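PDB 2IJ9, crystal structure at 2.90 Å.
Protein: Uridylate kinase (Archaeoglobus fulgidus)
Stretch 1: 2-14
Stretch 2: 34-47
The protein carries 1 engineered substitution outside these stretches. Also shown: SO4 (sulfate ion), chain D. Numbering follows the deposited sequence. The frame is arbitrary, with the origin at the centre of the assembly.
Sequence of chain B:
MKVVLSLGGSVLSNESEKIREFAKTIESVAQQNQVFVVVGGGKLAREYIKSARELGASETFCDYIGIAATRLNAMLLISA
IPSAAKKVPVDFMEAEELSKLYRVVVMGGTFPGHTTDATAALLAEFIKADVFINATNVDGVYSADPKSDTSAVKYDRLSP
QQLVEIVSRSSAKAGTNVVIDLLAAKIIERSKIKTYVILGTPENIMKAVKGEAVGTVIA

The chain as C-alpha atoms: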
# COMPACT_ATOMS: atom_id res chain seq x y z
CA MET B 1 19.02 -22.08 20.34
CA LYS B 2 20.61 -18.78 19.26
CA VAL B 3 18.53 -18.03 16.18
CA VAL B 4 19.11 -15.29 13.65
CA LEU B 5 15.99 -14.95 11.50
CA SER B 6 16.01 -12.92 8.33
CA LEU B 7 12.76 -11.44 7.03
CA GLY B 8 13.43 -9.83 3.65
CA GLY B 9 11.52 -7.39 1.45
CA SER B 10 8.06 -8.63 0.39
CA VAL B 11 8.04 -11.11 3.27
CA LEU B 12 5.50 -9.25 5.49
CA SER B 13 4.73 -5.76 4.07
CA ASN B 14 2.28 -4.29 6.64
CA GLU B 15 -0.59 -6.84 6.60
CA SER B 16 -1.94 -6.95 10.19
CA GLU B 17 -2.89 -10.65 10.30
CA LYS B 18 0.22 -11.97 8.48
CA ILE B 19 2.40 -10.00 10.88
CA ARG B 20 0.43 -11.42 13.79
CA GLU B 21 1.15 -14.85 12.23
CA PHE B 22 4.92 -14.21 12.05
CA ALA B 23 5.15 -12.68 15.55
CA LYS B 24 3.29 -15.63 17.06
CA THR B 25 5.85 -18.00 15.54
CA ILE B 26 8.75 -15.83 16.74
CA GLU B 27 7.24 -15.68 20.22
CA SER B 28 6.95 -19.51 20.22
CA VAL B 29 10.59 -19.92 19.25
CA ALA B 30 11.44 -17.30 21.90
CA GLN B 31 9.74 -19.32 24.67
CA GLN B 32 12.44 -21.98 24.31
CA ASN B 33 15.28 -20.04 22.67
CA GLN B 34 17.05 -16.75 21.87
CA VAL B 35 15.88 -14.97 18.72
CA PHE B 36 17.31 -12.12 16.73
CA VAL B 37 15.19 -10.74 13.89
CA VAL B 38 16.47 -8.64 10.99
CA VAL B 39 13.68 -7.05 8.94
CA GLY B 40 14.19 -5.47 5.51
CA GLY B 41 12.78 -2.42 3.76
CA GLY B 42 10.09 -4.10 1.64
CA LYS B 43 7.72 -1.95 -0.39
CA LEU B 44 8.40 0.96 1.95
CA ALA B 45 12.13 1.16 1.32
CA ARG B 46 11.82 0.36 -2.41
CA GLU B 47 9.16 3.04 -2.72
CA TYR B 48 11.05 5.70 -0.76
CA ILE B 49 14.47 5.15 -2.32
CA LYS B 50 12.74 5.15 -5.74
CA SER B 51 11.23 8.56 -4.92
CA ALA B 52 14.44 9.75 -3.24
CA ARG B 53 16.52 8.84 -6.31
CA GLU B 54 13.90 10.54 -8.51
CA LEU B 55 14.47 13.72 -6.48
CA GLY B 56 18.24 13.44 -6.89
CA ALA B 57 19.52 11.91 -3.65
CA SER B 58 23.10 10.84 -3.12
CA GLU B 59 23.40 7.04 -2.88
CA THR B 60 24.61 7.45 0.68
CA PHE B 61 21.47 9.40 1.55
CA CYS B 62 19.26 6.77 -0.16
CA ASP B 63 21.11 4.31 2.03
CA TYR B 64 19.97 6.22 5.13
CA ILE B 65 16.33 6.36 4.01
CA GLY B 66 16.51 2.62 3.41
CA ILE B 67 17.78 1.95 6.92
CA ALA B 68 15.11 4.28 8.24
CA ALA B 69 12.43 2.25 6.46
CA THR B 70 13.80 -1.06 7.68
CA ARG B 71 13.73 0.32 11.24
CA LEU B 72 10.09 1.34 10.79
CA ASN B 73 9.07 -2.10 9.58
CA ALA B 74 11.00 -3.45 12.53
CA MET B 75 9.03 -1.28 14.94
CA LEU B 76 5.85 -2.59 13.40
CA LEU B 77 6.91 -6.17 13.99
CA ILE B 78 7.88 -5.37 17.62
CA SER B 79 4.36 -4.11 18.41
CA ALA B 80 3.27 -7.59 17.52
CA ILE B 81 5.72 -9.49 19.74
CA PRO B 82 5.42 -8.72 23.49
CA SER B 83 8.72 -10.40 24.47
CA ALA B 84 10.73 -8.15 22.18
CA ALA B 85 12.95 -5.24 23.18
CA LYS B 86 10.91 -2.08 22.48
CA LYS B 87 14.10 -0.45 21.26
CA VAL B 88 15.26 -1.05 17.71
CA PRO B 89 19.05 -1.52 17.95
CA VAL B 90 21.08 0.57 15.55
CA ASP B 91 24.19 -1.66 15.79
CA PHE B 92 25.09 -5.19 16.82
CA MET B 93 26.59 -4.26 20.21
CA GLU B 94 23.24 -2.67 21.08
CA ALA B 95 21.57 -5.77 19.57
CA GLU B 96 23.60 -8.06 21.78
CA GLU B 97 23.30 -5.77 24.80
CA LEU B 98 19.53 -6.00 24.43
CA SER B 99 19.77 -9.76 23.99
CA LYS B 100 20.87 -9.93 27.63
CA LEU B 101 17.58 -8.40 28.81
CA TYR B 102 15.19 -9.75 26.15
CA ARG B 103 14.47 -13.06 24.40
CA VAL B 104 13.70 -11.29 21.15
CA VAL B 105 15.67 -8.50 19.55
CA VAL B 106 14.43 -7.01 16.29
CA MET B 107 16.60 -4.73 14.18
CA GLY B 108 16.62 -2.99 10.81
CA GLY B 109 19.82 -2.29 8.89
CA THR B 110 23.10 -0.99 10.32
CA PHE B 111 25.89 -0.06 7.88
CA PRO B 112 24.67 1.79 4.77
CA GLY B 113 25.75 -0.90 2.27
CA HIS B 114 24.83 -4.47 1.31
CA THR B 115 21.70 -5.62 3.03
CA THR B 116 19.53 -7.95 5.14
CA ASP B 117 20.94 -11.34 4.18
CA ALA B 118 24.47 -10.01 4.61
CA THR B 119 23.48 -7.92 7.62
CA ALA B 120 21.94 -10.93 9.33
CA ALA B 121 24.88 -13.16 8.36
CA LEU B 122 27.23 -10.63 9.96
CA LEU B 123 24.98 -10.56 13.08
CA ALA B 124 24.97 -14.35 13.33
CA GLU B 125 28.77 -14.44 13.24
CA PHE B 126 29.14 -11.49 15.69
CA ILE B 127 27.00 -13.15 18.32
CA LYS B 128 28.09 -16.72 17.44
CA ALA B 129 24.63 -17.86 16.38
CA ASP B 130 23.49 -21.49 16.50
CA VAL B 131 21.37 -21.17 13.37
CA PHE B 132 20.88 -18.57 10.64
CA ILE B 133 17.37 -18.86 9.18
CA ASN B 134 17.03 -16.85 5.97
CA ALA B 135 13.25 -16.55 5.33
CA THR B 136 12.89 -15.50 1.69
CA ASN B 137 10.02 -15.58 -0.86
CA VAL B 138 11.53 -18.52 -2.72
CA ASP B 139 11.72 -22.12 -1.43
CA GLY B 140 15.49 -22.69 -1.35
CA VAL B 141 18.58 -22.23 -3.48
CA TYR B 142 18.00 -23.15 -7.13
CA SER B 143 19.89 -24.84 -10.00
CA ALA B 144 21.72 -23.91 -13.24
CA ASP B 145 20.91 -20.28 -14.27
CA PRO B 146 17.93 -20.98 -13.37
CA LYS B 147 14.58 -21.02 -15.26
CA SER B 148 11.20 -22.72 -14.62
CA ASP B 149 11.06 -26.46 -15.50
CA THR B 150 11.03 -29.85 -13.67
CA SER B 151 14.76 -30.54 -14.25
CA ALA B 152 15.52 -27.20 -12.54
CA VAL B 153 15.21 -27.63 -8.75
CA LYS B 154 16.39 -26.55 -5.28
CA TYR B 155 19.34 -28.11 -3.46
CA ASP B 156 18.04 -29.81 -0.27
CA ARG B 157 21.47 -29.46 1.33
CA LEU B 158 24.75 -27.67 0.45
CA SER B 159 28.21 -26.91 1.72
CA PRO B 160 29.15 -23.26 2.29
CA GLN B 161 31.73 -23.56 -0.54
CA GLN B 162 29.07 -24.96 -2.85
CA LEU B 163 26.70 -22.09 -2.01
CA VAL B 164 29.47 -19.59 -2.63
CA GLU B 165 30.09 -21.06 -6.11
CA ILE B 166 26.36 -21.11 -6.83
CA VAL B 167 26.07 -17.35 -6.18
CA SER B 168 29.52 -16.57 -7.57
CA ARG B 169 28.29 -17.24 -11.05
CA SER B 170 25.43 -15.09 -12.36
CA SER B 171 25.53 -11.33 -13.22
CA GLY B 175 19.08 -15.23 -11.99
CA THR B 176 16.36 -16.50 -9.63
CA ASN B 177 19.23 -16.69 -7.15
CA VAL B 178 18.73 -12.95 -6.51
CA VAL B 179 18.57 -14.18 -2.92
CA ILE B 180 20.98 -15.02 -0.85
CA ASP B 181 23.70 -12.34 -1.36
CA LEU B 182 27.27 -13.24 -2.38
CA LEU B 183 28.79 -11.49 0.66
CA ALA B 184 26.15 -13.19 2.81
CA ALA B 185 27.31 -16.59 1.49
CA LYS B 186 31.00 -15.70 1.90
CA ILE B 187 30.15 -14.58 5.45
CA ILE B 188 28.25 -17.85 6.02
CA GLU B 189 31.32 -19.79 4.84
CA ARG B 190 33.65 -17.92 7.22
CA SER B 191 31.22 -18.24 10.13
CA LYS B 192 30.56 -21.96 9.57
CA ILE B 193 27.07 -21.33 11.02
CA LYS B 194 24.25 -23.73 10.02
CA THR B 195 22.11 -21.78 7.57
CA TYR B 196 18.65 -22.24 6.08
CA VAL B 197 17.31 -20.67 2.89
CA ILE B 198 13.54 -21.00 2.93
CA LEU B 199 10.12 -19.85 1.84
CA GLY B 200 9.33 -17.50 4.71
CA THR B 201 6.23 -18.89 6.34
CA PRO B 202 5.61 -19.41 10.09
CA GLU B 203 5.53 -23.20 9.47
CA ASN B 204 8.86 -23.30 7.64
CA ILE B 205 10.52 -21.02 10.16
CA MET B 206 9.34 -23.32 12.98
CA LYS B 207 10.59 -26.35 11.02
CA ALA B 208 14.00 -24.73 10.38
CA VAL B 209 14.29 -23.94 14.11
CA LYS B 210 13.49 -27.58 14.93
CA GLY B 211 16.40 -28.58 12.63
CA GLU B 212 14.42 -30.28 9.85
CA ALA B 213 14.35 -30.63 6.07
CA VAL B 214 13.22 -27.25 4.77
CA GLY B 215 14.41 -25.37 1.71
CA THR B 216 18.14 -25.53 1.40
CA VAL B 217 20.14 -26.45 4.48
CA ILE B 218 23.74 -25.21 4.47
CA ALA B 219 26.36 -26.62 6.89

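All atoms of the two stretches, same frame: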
# COMPACT_ATOMS: atom_id res chain seq x y z
N LYS B 2 20.42 -20.17 19.67
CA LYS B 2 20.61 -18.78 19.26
C LYS B 2 20.22 -18.68 17.79
O LYS B 2 20.98 -19.08 16.90
CB LYS B 2 22.06 -18.33 19.44
CG LYS B 2 22.31 -17.49 20.68
CD LYS B 2 23.81 -17.24 20.80
CE LYS B 2 24.11 -16.16 21.81
NZ LYS B 2 25.57 -15.94 21.92
N VAL B 3 19.03 -18.14 17.54
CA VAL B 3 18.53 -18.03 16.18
C VAL B 3 18.66 -16.62 15.64
O VAL B 3 18.22 -15.65 16.29
CB VAL B 3 17.05 -18.39 16.09
CG1 VAL B 3 16.61 -18.46 14.63
CG2 VAL B 3 16.77 -19.70 16.80
N VAL B 4 19.27 -16.51 14.46
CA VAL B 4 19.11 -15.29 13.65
C VAL B 4 18.09 -15.59 12.56
O VAL B 4 18.30 -16.50 11.74
CB VAL B 4 20.45 -14.83 13.00
CG1 VAL B 4 20.24 -13.59 12.09
CG2 VAL B 4 21.47 -14.52 14.05
N LEU B 5 16.99 -14.85 12.55
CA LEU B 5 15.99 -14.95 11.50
C LEU B 5 16.08 -13.75 10.58
O LEU B 5 16.22 -12.61 11.04
CB LEU B 5 14.59 -15.02 12.11
CG LEU B 5 13.41 -15.05 11.15
CD1 LEU B 5 13.56 -16.23 10.22
CD2 LEU B 5 12.08 -15.10 11.91
N SER B 6 15.99 -14.01 9.29
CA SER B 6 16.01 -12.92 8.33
C SER B 6 14.67 -12.82 7.59
O SER B 6 14.28 -13.74 6.87
CB SER B 6 17.16 -13.11 7.34
OG SER B 6 17.65 -11.87 6.86
N LEU B 7 13.96 -11.72 7.78
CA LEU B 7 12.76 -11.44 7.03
C LEU B 7 13.04 -10.36 6.00
O LEU B 7 13.24 -9.20 6.36
CB LEU B 7 11.65 -10.99 7.97
CG LEU B 7 11.27 -12.00 9.05
CD1 LEU B 7 10.59 -11.27 10.17
CD2 LEU B 7 10.35 -13.05 8.45
N GLY B 8 13.07 -10.74 4.73
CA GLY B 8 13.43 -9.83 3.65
C GLY B 8 12.30 -8.92 3.21
O GLY B 8 11.27 -8.79 3.89
N GLY B 9 12.51 -8.27 2.06
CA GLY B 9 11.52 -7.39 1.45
C GLY B 9 10.51 -8.19 0.65
O GLY B 9 10.89 -9.07 -0.14
N SER B 10 9.23 -7.86 0.84
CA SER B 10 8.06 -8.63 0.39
C SER B 10 7.47 -9.42 1.56
O SER B 10 6.25 -9.51 1.71
CB SER B 10 8.37 -9.61 -0.77
OG SER B 10 9.00 -8.97 -1.87
N VAL B 11 8.35 -9.96 2.41
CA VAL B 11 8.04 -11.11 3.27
C VAL B 11 7.01 -10.86 4.39
O VAL B 11 6.53 -11.81 5.02
CB VAL B 11 9.37 -11.81 3.77
CG1 VAL B 11 9.10 -13.21 4.37
CG2 VAL B 11 10.37 -11.95 2.60
N LEU B 12 6.64 -9.59 4.62
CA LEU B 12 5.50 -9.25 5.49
C LEU B 12 5.02 -7.80 5.43
O LEU B 12 4.60 -7.24 6.45
CB LEU B 12 5.77 -9.65 6.96
CG LEU B 12 7.15 -9.39 7.58
CD1 LEU B 12 7.20 -8.10 8.40
CD2 LEU B 12 7.48 -10.57 8.45
N SER B 13 5.06 -7.19 4.24
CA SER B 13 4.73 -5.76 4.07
C SER B 13 3.37 -5.33 4.64
O SER B 13 2.35 -5.37 3.95
CB SER B 13 4.88 -5.30 2.61
OG SER B 13 6.17 -4.76 2.34
N ASN B 14 3.40 -4.92 5.91
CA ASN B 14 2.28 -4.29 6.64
C ASN B 14 0.84 -4.85 6.56
O ASN B 14 -0.13 -4.09 6.58
CB ASN B 14 2.29 -2.74 6.47
CG ASN B 14 2.42 -2.30 5.02
OD1 ASN B 14 1.52 -2.51 4.20
ND2 ASN B 14 3.54 -1.66 4.70
N GLN B 34 16.61 -18.14 21.99
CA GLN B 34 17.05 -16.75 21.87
C GLN B 34 17.05 -16.29 20.41
O GLN B 34 17.84 -16.79 19.58
CB GLN B 34 18.45 -16.58 22.48
CG GLN B 34 19.02 -15.17 22.41
CD GLN B 34 18.34 -14.19 23.36
OE1 GLN B 34 17.71 -14.58 24.34
NE2 GLN B 34 18.48 -12.90 23.06
N VAL B 35 16.16 -15.35 20.10
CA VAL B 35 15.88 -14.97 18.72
C VAL B 35 16.29 -13.54 18.39
O VAL B 35 15.93 -12.57 19.08
CB VAL B 35 14.37 -15.10 18.38
CG1 VAL B 35 14.12 -14.82 16.89
CG2 VAL B 35 13.81 -16.47 18.78
N PHE B 36 17.06 -13.41 17.32
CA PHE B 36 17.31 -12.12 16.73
C PHE B 36 16.55 -12.07 15.42
O PHE B 36 16.52 -13.05 14.67
CB PHE B 36 18.80 -11.96 16.46
CG PHE B 36 19.64 -11.89 17.71
CD1 PHE B 36 20.31 -10.72 18.05
CD2 PHE B 36 19.76 -13.00 18.55
CE1 PHE B 36 21.08 -10.66 19.19
CE2 PHE B 36 20.52 -12.94 19.69
CZ PHE B 36 21.18 -11.77 20.00
N VAL B 37 15.91 -10.94 15.15
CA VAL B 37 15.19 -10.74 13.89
C VAL B 37 15.72 -9.53 13.13
O VAL B 37 15.79 -8.42 13.67
CB VAL B 37 13.70 -10.53 14.13
CG1 VAL B 37 13.00 -10.39 12.79
CG2 VAL B 37 13.10 -11.69 14.91
N VAL B 38 16.08 -9.74 11.87
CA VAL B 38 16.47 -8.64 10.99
C VAL B 38 15.45 -8.42 9.85
O VAL B 38 15.40 -9.18 8.88
CB VAL B 38 17.85 -8.89 10.38
CG1 VAL B 38 18.31 -7.68 9.54
CG2 VAL B 38 18.85 -9.22 11.47
N VAL B 39 14.66 -7.36 9.96
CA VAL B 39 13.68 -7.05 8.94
C VAL B 39 14.29 -6.17 7.83
O VAL B 39 15.26 -5.44 8.04
CB VAL B 39 12.46 -6.34 9.54
CG1 VAL B 39 12.09 -6.93 10.91
CG2 VAL B 39 12.73 -4.87 9.66
N GLY B 40 13.72 -6.25 6.64
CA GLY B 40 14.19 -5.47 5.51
C GLY B 40 13.21 -4.38 5.13
O GLY B 40 12.14 -4.25 5.74
N GLY B 41 13.56 -3.60 4.12
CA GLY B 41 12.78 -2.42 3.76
C GLY B 41 11.44 -2.63 3.08
O GLY B 41 10.54 -1.79 3.21
N GLY B 42 11.32 -3.74 2.34
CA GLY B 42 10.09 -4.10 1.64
C GLY B 42 9.64 -3.04 0.65
O GLY B 42 10.47 -2.34 0.03
N LYS B 43 8.33 -2.92 0.51
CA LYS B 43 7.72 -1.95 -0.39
C LYS B 43 8.23 -0.58 0.04
O LYS B 43 8.84 0.15 -0.75
CB LYS B 43 6.18 -2.01 -0.28
CG LYS B 43 5.42 -1.39 -1.45
CD LYS B 43 3.89 -1.42 -1.24
CE LYS B 43 3.26 -2.78 -1.58
NZ LYS B 43 1.78 -2.68 -1.85
N LEU B 44 8.02 -0.29 1.32
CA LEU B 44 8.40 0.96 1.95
C LEU B 44 9.76 1.50 1.52
O LEU B 44 9.85 2.62 1.00
CB LEU B 44 8.37 0.77 3.47
CG LEU B 44 8.54 2.06 4.26
CD1 LEU B 44 7.44 3.01 3.86
CD2 LEU B 44 8.50 1.80 5.75
N ALA B 45 10.81 0.72 1.72
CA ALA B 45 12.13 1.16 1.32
C ALA B 45 12.19 1.36 -0.19
O ALA B 45 12.60 2.43 -0.65
CB ALA B 45 13.19 0.21 1.77
N ARG B 46 11.74 0.34 -0.94
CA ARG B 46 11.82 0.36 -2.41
C ARG B 46 11.18 1.64 -2.93
O ARG B 46 11.78 2.39 -3.70
CB ARG B 46 11.13 -0.87 -3.02
CG ARG B 46 11.94 -2.16 -2.87
CD ARG B 46 11.25 -3.38 -3.48
NE ARG B 46 11.86 -4.64 -3.03
CZ ARG B 46 11.26 -5.55 -2.27
NH1 ARG B 46 10.00 -5.37 -1.87
NH2 ARG B 46 11.90 -6.66 -1.93
N GLU B 47 9.98 1.87 -2.43
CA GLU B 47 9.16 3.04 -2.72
C GLU B 47 9.92 4.33 -2.43
O GLU B 47 10.05 5.19 -3.30
CB GLU B 47 7.92 2.96 -1.83
CG GLU B 47 6.72 3.74 -2.28
CD GLU B 47 5.52 3.49 -1.36
OE1 GLU B 47 4.70 4.42 -1.18
OE2 GLU B 47 5.41 2.37 -0.82
S SO4 D . 14.93 -5.75 1.69
O1 SO4 D . 14.59 -6.85 2.58
O2 SO4 D . 15.36 -4.58 2.46
O3 SO4 D . 16.04 -6.18 0.83
O4 SO4 D . 13.76 -5.37 0.90

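The most distinctive feature of this contact is the place where the paired strands give way to glycine, and the two backbones close around a sulfate ion, probably from the crystallisation liquor. Gly 9 CA lies only 3.6 Å from Gly 42 CA, an approach that leaves little space for side chains. A CB on Gly 9 would fall 2.5 Å from Arg 46 NH2 and 1.9 Å from sulfate O4, while one on Gly 40 would lie 1.8 Å from sulfate O1. Gly 42 has a positive phi of 59°, which by itself favours glycine, and a CB there would come within 2.8 Å of Ser 13 OG. The sulfate accepts hydrogen bonds from the backbone: Gly 41 N donates to its O2 at 2.6 Å and Gly 42 N to its O4 at 3.3 Å. Gly 9 N also approaches sulfate O1 to 2.6 Å, so both stretches contribute to the pocket.

Leading into this site, strands 2-7 and 34-39 run parallel, their axes 20° apart. The hydrogen bonds alternate between the strands in the usual parallel pattern. Val 3 N donates to Gln 34 O (2.7 Å) and Val 3 O accepts from Phe 36 N (2.7 Å); Leu 5 then repeats the arrangement, its N bonding to Phe 36 O at 2.8 Å and its O to Val 38 N at 3.0 Å. The ladder loosens toward its end. Leu 7 N reaches Val 38 O at 3.1 Å with an angle of 147°, and the bond from Gly 40 N to Leu 7 O, though 3.0 Å long, is weak because its angle has fallen to 121°. CA-H...O contacts supplement the ladder, as between Val 35 CA and Val 3 O at 3.4 Å.

Side chains alternate between the faces of the sheet. Val 3, Leu 5 and Leu 7 share one face with Val 35, Val 37 and Val 39, where Leu 7 CD1 packs 3.7 Å from Val 37 CG1. On the other, Val 4 CG2 meets Phe 36 CB more loosely, at 4.4 Å.

Beyond the strands, the helix that carries Lys 43 and Arg 46 ties back to the first loop. Arg 46 NH2 donates to Gly 9 O at 3.2 Å with a nearly straight angle of 167°; the carbonyl lies at the edge of the guanidinium, while sulfate O4 sits over one face. Ser 10 OG makes a weak hydrogen bond to the same Gly 9 O at 2.6 Å. Farther along, Lys 43 N points almost directly at Ser 13 OG, but the 3.4 Å separation makes this bond weak.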